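Local coordinates for freshwater cyanophage protein (Microcystis phage Mic1, PDB 6L2W) that is of unknown function but adopts a novel fold, an antiparallel sheet with two helices, and may serve as a structural protein of the cyanophage, at residues B[53-56]-B[57-61]; B[105-108]-B[109-113]. One frame throughout, in Å; residues are numbered along the deposited sequence.

Following the chain from the N terminus, interaction 1 comes first, in helix 51-61 between strands 45-46 and 75-77; interaction 2 comes later, in helix 96-115 beyond strand 83-89. Each joins neighbouring turns of one helix, so neither closes a loop through the fold; they stand in series, without nesting or crossing. In space they meet, their centres about 10 Å apart, because the two helices pack together. Cys-56 CB lies 3.5 Å from Lys-105 CG, while a long, weak ion pair joins Glu-53 OE1 and Lys-105 NZ at 3.6 Å. Helix 51-61 also touches strand 2-12, which places it between the sheet and helix 96-115.

Interaction 1 (B[53-56]-B[57-61]); sequences ENVC and EYCAK
Glu-53 and Glu-57, one turn apart on alpha helix 51-61, send their side chains the same way, side by side. Their carboxylates stand nearly at right angles, 84° apart, and Glu-53 OE2 stays 5.1 Å from Glu-57 OE1, a separation that probably moderates the repulsion between like charges. The closer approach is made by Glu-57 CG, which passes 3.2 Å from Glu-53 O. With CG anti to its own carbonyl carbon (chi1 -77°), Glu-57 runs back along the preceding turn, and its extended chain carries the carboxylate toward Asn-54. There the amide and carboxylate are nearly parallel, 17° between planes, with Asn-54 ND2 3.6 Å from Glu-57 OE1; both polar groups suit the outer side of the helix.

Four backbone hydrogen bonds, from Glu-57, Tyr-58, Cys-59 and Ala-60 N to the carbonyls four residues earlier, keep these side chains in helical step. Small Cys-56 and Ala-60 let helix 96-115 come close, Cys-56 meeting Lys-105 and Leu-109, Ala-60 meeting Leu-109. The ring of Tyr-58 turns instead to Lys-28, in a cation-pi contact. Val-55 rests on Val-4 of strand 2-12, and compact, apolar Val-55 and Cys-59 suit this buried face. Along it, Val-55 CG1 and Cys-59 SG meet at 4.4 Å, and the same sulfur lies 3.4 Å from Val-55 O.

Interaction 2 (B[105-108]-B[109-113]); sequences KLKE and LELIK
Lys-105 lays its aliphatic chain against Leu-109, the residue one turn further along helix 96-115, in an i to i+4 contact typical of an alpha helix. The bend at chi2 (75°) brings Lys-105 CE to 3.9 Å from Leu-109 CD1, so methylenes meet the branched leucine end. A branched apolar side chain suits this place, since it packs on Lys-105 within its own helix and on Cys-56, Glu-57 and Ala-60 of helix 51-61. Beneath the side chains, Leu-109 N donates to Lys-105 O at 2.8 Å, the first of the four backbone bonds that cross this contact.

Leu-106 is buried, and its part here is played by the backbone: Leu-106 O accepts the N-H of Glu-110 and a weak, 3.4 Å bond from a water. The same water donates to Glu-110 OE1 at 2.7 Å, bridging the carbonyl and the carboxylate.

Lys-107 bends twice, at chi2 and chi4, and thereby serves two neighbours. Lys-107 CD passes 3.6 Å from Glu-110 OE1, whereas Lys-107 NZ goes on to lie 3.9 Å from Leu-111 CD2. That leaves Lys-107 NZ 4.5 Å from Glu-110 OE1, beyond salt-bridge range. A long, flexible lysine suits this exposed position, as does charged Glu-108 next to it.

Glu-108 O accepts the N-H of Ile-112, and Ile-112 CG1 lies 3.4 Å from the same Glu-108 O. On this largely exposed face, the backbone bonds and aliphatic packing carry the contact, while the opposite charges of Lys-107 and Glu-110 probably add a modest attraction, weakened by their separation and the surface setting.

Interaction 1 (B[53-56]-B[57-61])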
ATOM      1  N   GLU B  53     -11.049  -0.486  19.340  1.00 60.09           N
ATOM      2  CA  GLU B  53     -11.905  -1.637  19.228  1.00 62.33           C
ATOM      3  C   GLU B  53     -12.804  -1.503  17.990  1.00 57.70           C
ATOM      4  O   GLU B  53     -12.921  -2.433  17.203  1.00 58.13           O
ATOM      5  CB  GLU B  53     -12.749  -1.759  20.499  1.00 71.92           C
ATOM      6  CG  GLU B  53     -13.232  -3.167  20.780  1.00 79.14           C
ATOM      7  CD  GLU B  53     -13.267  -3.516  22.260  1.00 86.42           C
ATOM      8  OE1 GLU B  53     -12.178  -3.753  22.837  1.00 79.60           O
ATOM      9  OE2 GLU B  53     -14.383  -3.547  22.833  1.00 86.22           O
ATOM     10  N   ASN B  54     -13.431  -0.350  17.814  1.00 55.10           N
ATOM     11  CA  ASN B  54     -14.419  -0.192  16.751  1.00 55.87           C
ATOM     12  C   ASN B  54     -13.733  -0.243  15.380  1.00 48.62           C
ATOM     13  O   ASN B  54     -14.280  -0.750  14.430  1.00 44.62           O
ATOM     14  CB  ASN B  54     -15.223   1.103  16.908  1.00 63.08           C
ATOM     15  CG  ASN B  54     -16.106   1.108  18.141  1.00 77.15           C
ATOM     16  OD1 ASN B  54     -16.205   2.124  18.833  1.00 88.11           O
ATOM     17  ND2 ASN B  54     -16.742  -0.021  18.432  1.00 67.51           N
ATOM     18  N   VAL B  55     -12.554   0.345  15.286  1.00 48.89           N
ATOM     19  CA  VAL B  55     -11.792   0.340  14.058  1.00 45.74           C
ATOM     20  C   VAL B  55     -11.401  -1.111  13.739  1.00 43.26           C
ATOM     21  O   VAL B  55     -11.557  -1.564  12.605  1.00 39.30           O
ATOM     22  CB  VAL B  55     -10.577   1.282  14.173  1.00 46.44           C
ATOM     23  CG1 VAL B  55      -9.446   0.878  13.245  1.00 43.74           C
ATOM     24  CG2 VAL B  55     -10.977   2.737  13.946  1.00 47.31           C
ATOM     25  N   CYS B  56     -10.942  -1.860  14.739  1.00 40.29           N
ATOM     26  CA  CYS B  56     -10.488  -3.226  14.461  1.00 40.08           C
ATOM     27  C   CYS B  56     -11.649  -4.116  14.028  1.00 39.45           C
ATOM     28  O   CYS B  56     -11.466  -5.039  13.226  1.00 41.72           O
ATOM     29  CB  CYS B  56      -9.815  -3.859  15.665  1.00 41.67           C
ATOM     30  SG  CYS B  56      -8.172  -3.169  15.961  1.00 41.15           S
ATOM     31  N   GLU B  57     -12.816  -3.833  14.567  1.00 41.43           N
ATOM     32  CA  GLU B  57     -14.008  -4.646  14.315  1.00 45.65           C
ATOM     33  C   GLU B  57     -14.471  -4.419  12.868  1.00 43.79           C
ATOM     34  O   GLU B  57     -14.898  -5.353  12.155  1.00 40.41           O
ATOM     35  CB  GLU B  57     -15.110  -4.293  15.318  1.00 48.08           C
ATOM     36  CG  GLU B  57     -14.885  -4.901  16.697  1.00 61.74           C
ATOM     37  CD  GLU B  57     -16.031  -4.764  17.698  1.00 71.93           C
ATOM     38  OE1 GLU B  57     -16.309  -3.621  18.142  1.00 70.73           O
ATOM     39  OE2 GLU B  57     -16.634  -5.807  18.048  1.00 81.49           O
ATOM     40  N   TYR B  58     -14.398  -3.173  12.431  1.00 39.71           N
ATOM     41  CA  TYR B  58     -14.866  -2.887  11.104  1.00 42.64           C
ATOM     42  C   TYR B  58     -13.870  -3.474  10.085  1.00 39.62           C
ATOM     43  O   TYR B  58     -14.285  -4.054   9.081  1.00 38.62           O
ATOM     44  CB  TYR B  58     -15.132  -1.389  10.955  1.00 42.46           C
ATOM     45  CG  TYR B  58     -15.651  -1.035   9.593  1.00 45.35           C
ATOM     46  CD1 TYR B  58     -16.933  -1.377   9.201  1.00 47.67           C
ATOM     47  CD2 TYR B  58     -14.830  -0.425   8.662  1.00 46.72           C
ATOM     48  CE1 TYR B  58     -17.400  -1.086   7.926  1.00 50.34           C
ATOM     49  CE2 TYR B  58     -15.280  -0.122   7.390  1.00 47.70           C
ATOM     50  CZ  TYR B  58     -16.566  -0.457   7.015  1.00 52.78           C
ATOM     51  OH  TYR B  58     -16.994  -0.142   5.752  1.00 53.49           O
ATOM     52  N   CYS B  59     -12.572  -3.363  10.371  1.00 35.88           N
ATOM     53  CA  CYS B  59     -11.534  -3.911   9.481  1.00 44.07           C
ATOM     54  C   CYS B  59     -11.672  -5.436   9.354  1.00 40.57           C
ATOM     55  O   CYS B  59     -11.520  -5.985   8.252  1.00 45.11           O
ATOM     56  CB  CYS B  59     -10.136  -3.541   9.977  1.00 44.80           C
ATOM     57  SG  CYS B  59      -9.743  -1.786   9.734  1.00 51.21           S
ATOM     58  N   ALA B  60     -11.957  -6.110  10.459  1.00 33.78           N
ATOM     59  CA  ALA B  60     -12.213  -7.558  10.445  1.00 35.74           C
ATOM     60  C   ALA B  60     -13.401  -7.867   9.528  1.00 36.02           C
ATOM     61  O   ALA B  60     -13.321  -8.807   8.756  1.00 35.29           O
ATOM     62  CB  ALA B  60     -12.450  -8.092  11.843  1.00 34.87           C
ATOM     63  N   LYS B  61     -14.451  -7.049   9.558  1.00 37.04           N
ATOM     64  CA  LYS B  61     -15.612  -7.219   8.653  1.00 44.15           C
ATOM     65  C   LYS B  61     -15.170  -7.158   7.183  1.00 44.67           C
ATOM     66  O   LYS B  61     -15.761  -7.800   6.319  1.00 46.36           O
ATOM     67  CB  LYS B  61     -16.668  -6.131   8.884  1.00 50.37           C
ATOM     68  CG  LYS B  61     -18.112  -6.608   8.927  1.00 59.16           C
ATOM     69  CD  LYS B  61     -19.022  -5.756   9.806  1.00 67.16           C
ATOM     70  CE  LYS B  61     -18.737  -5.909  11.290  1.00 73.63           C
ATOM     71  NZ  LYS B  61     -19.816  -5.342  12.135  1.00 70.64           N
TER

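Interaction 2 (B[105-108]-B[109-113])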
ATOM      1  N   LYS B 105      -6.035  -7.972  18.688  1.00 37.45           N
ATOM      2  CA  LYS B 105      -7.460  -7.784  18.499  1.00 40.28           C
ATOM      3  C   LYS B 105      -7.907  -8.381  17.157  1.00 39.86           C
ATOM      4  O   LYS B 105      -8.881  -9.147  17.107  1.00 38.54           O
ATOM      5  CB  LYS B 105      -7.803  -6.301  18.612  1.00 42.01           C
ATOM      6  CG  LYS B 105      -9.281  -5.988  18.447  1.00 50.07           C
ATOM      7  CD  LYS B 105     -10.116  -6.347  19.651  1.00 54.97           C
ATOM      8  CE  LYS B 105     -11.593  -6.303  19.334  1.00 62.60           C
ATOM      9  NZ  LYS B 105     -12.421  -6.514  20.541  1.00 67.53           N
ATOM     10  N   LEU B 106      -7.190  -8.089  16.075  1.00 38.98           N
ATOM     11  CA  LEU B 106      -7.599  -8.604  14.760  1.00 38.16           C
ATOM     12  C   LEU B 106      -7.563 -10.128  14.785  1.00 37.22           C
ATOM     13  O   LEU B 106      -8.396 -10.791  14.172  1.00 38.67           O
ATOM     14  CB  LEU B 106      -6.671  -8.081  13.668  1.00 37.57           C
ATOM     15  CG  LEU B 106      -6.860  -6.615  13.289  1.00 40.60           C
ATOM     16  CD1 LEU B 106      -5.713  -6.172  12.395  1.00 43.52           C
ATOM     17  CD2 LEU B 106      -8.196  -6.378  12.594  1.00 39.94           C
ATOM     18  N   LYS B 107      -6.587 -10.669  15.488  1.00 38.17           N
ATOM     19  CA  LYS B 107      -6.455 -12.102  15.524  1.00 40.70           C
ATOM     20  C   LYS B 107      -7.568 -12.710  16.382  1.00 38.96           C
ATOM     21  O   LYS B 107      -8.029 -13.792  16.065  1.00 38.92           O
ATOM     22  CB  LYS B 107      -5.089 -12.529  16.059  1.00 44.28           C
ATOM     23  CG  LYS B 107      -4.748 -13.977  15.762  1.00 49.24           C
ATOM     24  CD  LYS B 107      -4.878 -14.326  14.289  1.00 57.30           C
ATOM     25  CE  LYS B 107      -4.333 -15.694  13.935  1.00 66.65           C
ATOM     26  NZ  LYS B 107      -5.080 -16.774  14.623  1.00 73.39           N
ATOM     27  N   GLU B 108      -7.965 -12.019  17.449  1.00 39.22           N
ATOM     28  CA  GLU B 108      -9.121 -12.433  18.262  1.00 45.00           C
ATOM     29  C   GLU B 108     -10.378 -12.426  17.387  1.00 43.00           C
ATOM     30  O   GLU B 108     -11.211 -13.341  17.430  1.00 44.19           O
ATOM     31  CB  GLU B 108      -9.376 -11.486  19.445  1.00 45.89           C
ATOM     32  CG  GLU B 108      -8.341 -11.570  20.555  1.00 48.04           C
ATOM     33  CD  GLU B 108      -8.521 -10.569  21.691  1.00 54.51           C
ATOM     34  OE1 GLU B 108      -8.857  -9.373  21.427  1.00 57.89           O
ATOM     35  OE2 GLU B 108      -8.311 -10.983  22.852  1.00 57.32           O
ATOM     36  N   LEU B 109     -10.531 -11.361  16.621  1.00 44.94           N
ATOM     37  CA  LEU B 109     -11.730 -11.213  15.822  1.00 44.08           C
ATOM     38  C   LEU B 109     -11.768 -12.309  14.759  1.00 45.38           C
ATOM     39  O   LEU B 109     -12.835 -12.849  14.506  1.00 38.11           O
ATOM     40  CB  LEU B 109     -11.771  -9.816  15.210  1.00 45.38           C
ATOM     41  CG  LEU B 109     -12.064  -8.709  16.215  1.00 47.61           C
ATOM     42  CD1 LEU B 109     -11.764  -7.350  15.594  1.00 46.49           C
ATOM     43  CD2 LEU B 109     -13.512  -8.791  16.720  1.00 44.71           C
ATOM     44  N   GLU B 110     -10.611 -12.673  14.205  1.00 48.56           N
ATOM     45  CA  GLU B 110     -10.582 -13.729  13.198  1.00 51.52           C
ATOM     46  C   GLU B 110     -11.028 -15.060  13.822  1.00 49.51           C
ATOM     47  O   GLU B 110     -11.686 -15.859  13.165  1.00 47.06           O
ATOM     48  CB  GLU B 110      -9.191 -13.856  12.569  1.00 54.44           C
ATOM     49  CG  GLU B 110      -9.034 -15.080  11.677  1.00 57.41           C
ATOM     50  CD  GLU B 110      -7.634 -15.325  11.130  1.00 63.19           C
ATOM     51  OE1 GLU B 110      -6.777 -14.406  11.202  1.00 64.97           O
ATOM     52  OE2 GLU B 110      -7.402 -16.443  10.630  1.00 63.91           O
ATOM     53  N   LEU B 111     -10.637 -15.334  15.055  1.00 50.59           N
ATOM     54  CA  LEU B 111     -10.975 -16.629  15.667  1.00 52.40           C
ATOM     55  C   LEU B 111     -12.438 -16.657  16.123  1.00 50.04           C
ATOM     56  O   LEU B 111     -13.033 -17.731  16.196  1.00 49.99           O
ATOM     57  CB  LEU B 111     -10.051 -16.897  16.850  1.00 55.39           C
ATOM     58  CG  LEU B 111      -8.595 -17.136  16.471  1.00 62.22           C
ATOM     59  CD1 LEU B 111      -7.742 -17.192  17.719  1.00 67.43           C
ATOM     60  CD2 LEU B 111      -8.422 -18.411  15.662  1.00 59.43           C
ATOM     61  N   ILE B 112     -13.002 -15.508  16.449  1.00 47.70           N
ATOM     62  CA  ILE B 112     -14.423 -15.460  16.756  1.00 50.23           C
ATOM     63  C   ILE B 112     -15.213 -15.800  15.486  1.00 53.82           C
ATOM     64  O   ILE B 112     -16.147 -16.587  15.578  1.00 48.52           O
ATOM     65  CB  ILE B 112     -14.835 -14.108  17.373  1.00 50.59           C
ATOM     66  CG1 ILE B 112     -14.234 -13.938  18.771  1.00 49.19           C
ATOM     67  CG2 ILE B 112     -16.350 -13.948  17.396  1.00 46.53           C
ATOM     68  CD1 ILE B 112     -14.279 -12.516  19.275  1.00 53.87           C
ATOM     69  N   LYS B 113     -14.831 -15.272  14.317  1.00 55.02           N
ATOM     70  CA  LYS B 113     -15.526 -15.645  13.062  1.00 64.48           C
ATOM     71  C   LYS B 113     -15.434 -17.161  12.829  1.00 65.11           C
ATOM     72  O   LYS B 113     -16.454 -17.805  12.589  1.00 68.92           O
ATOM     73  CB  LYS B 113     -14.967 -14.864  11.868  1.00 68.26           C
ATOM     74  CG  LYS B 113     -15.415 -13.411  11.806  1.00 72.16           C
ATOM     75  CD  LYS B 113     -14.413 -12.468  11.163  1.00 79.97           C
ATOM     76  CE  LYS B 113     -14.314 -12.632   9.662  1.00 79.48           C
ATOM     77  NZ  LYS B 113     -13.840 -11.387   9.005  1.00 78.87           N
TER
HETATM   78  O   HOH W   1      -6.096 -11.861  11.954  1.00 42.46           O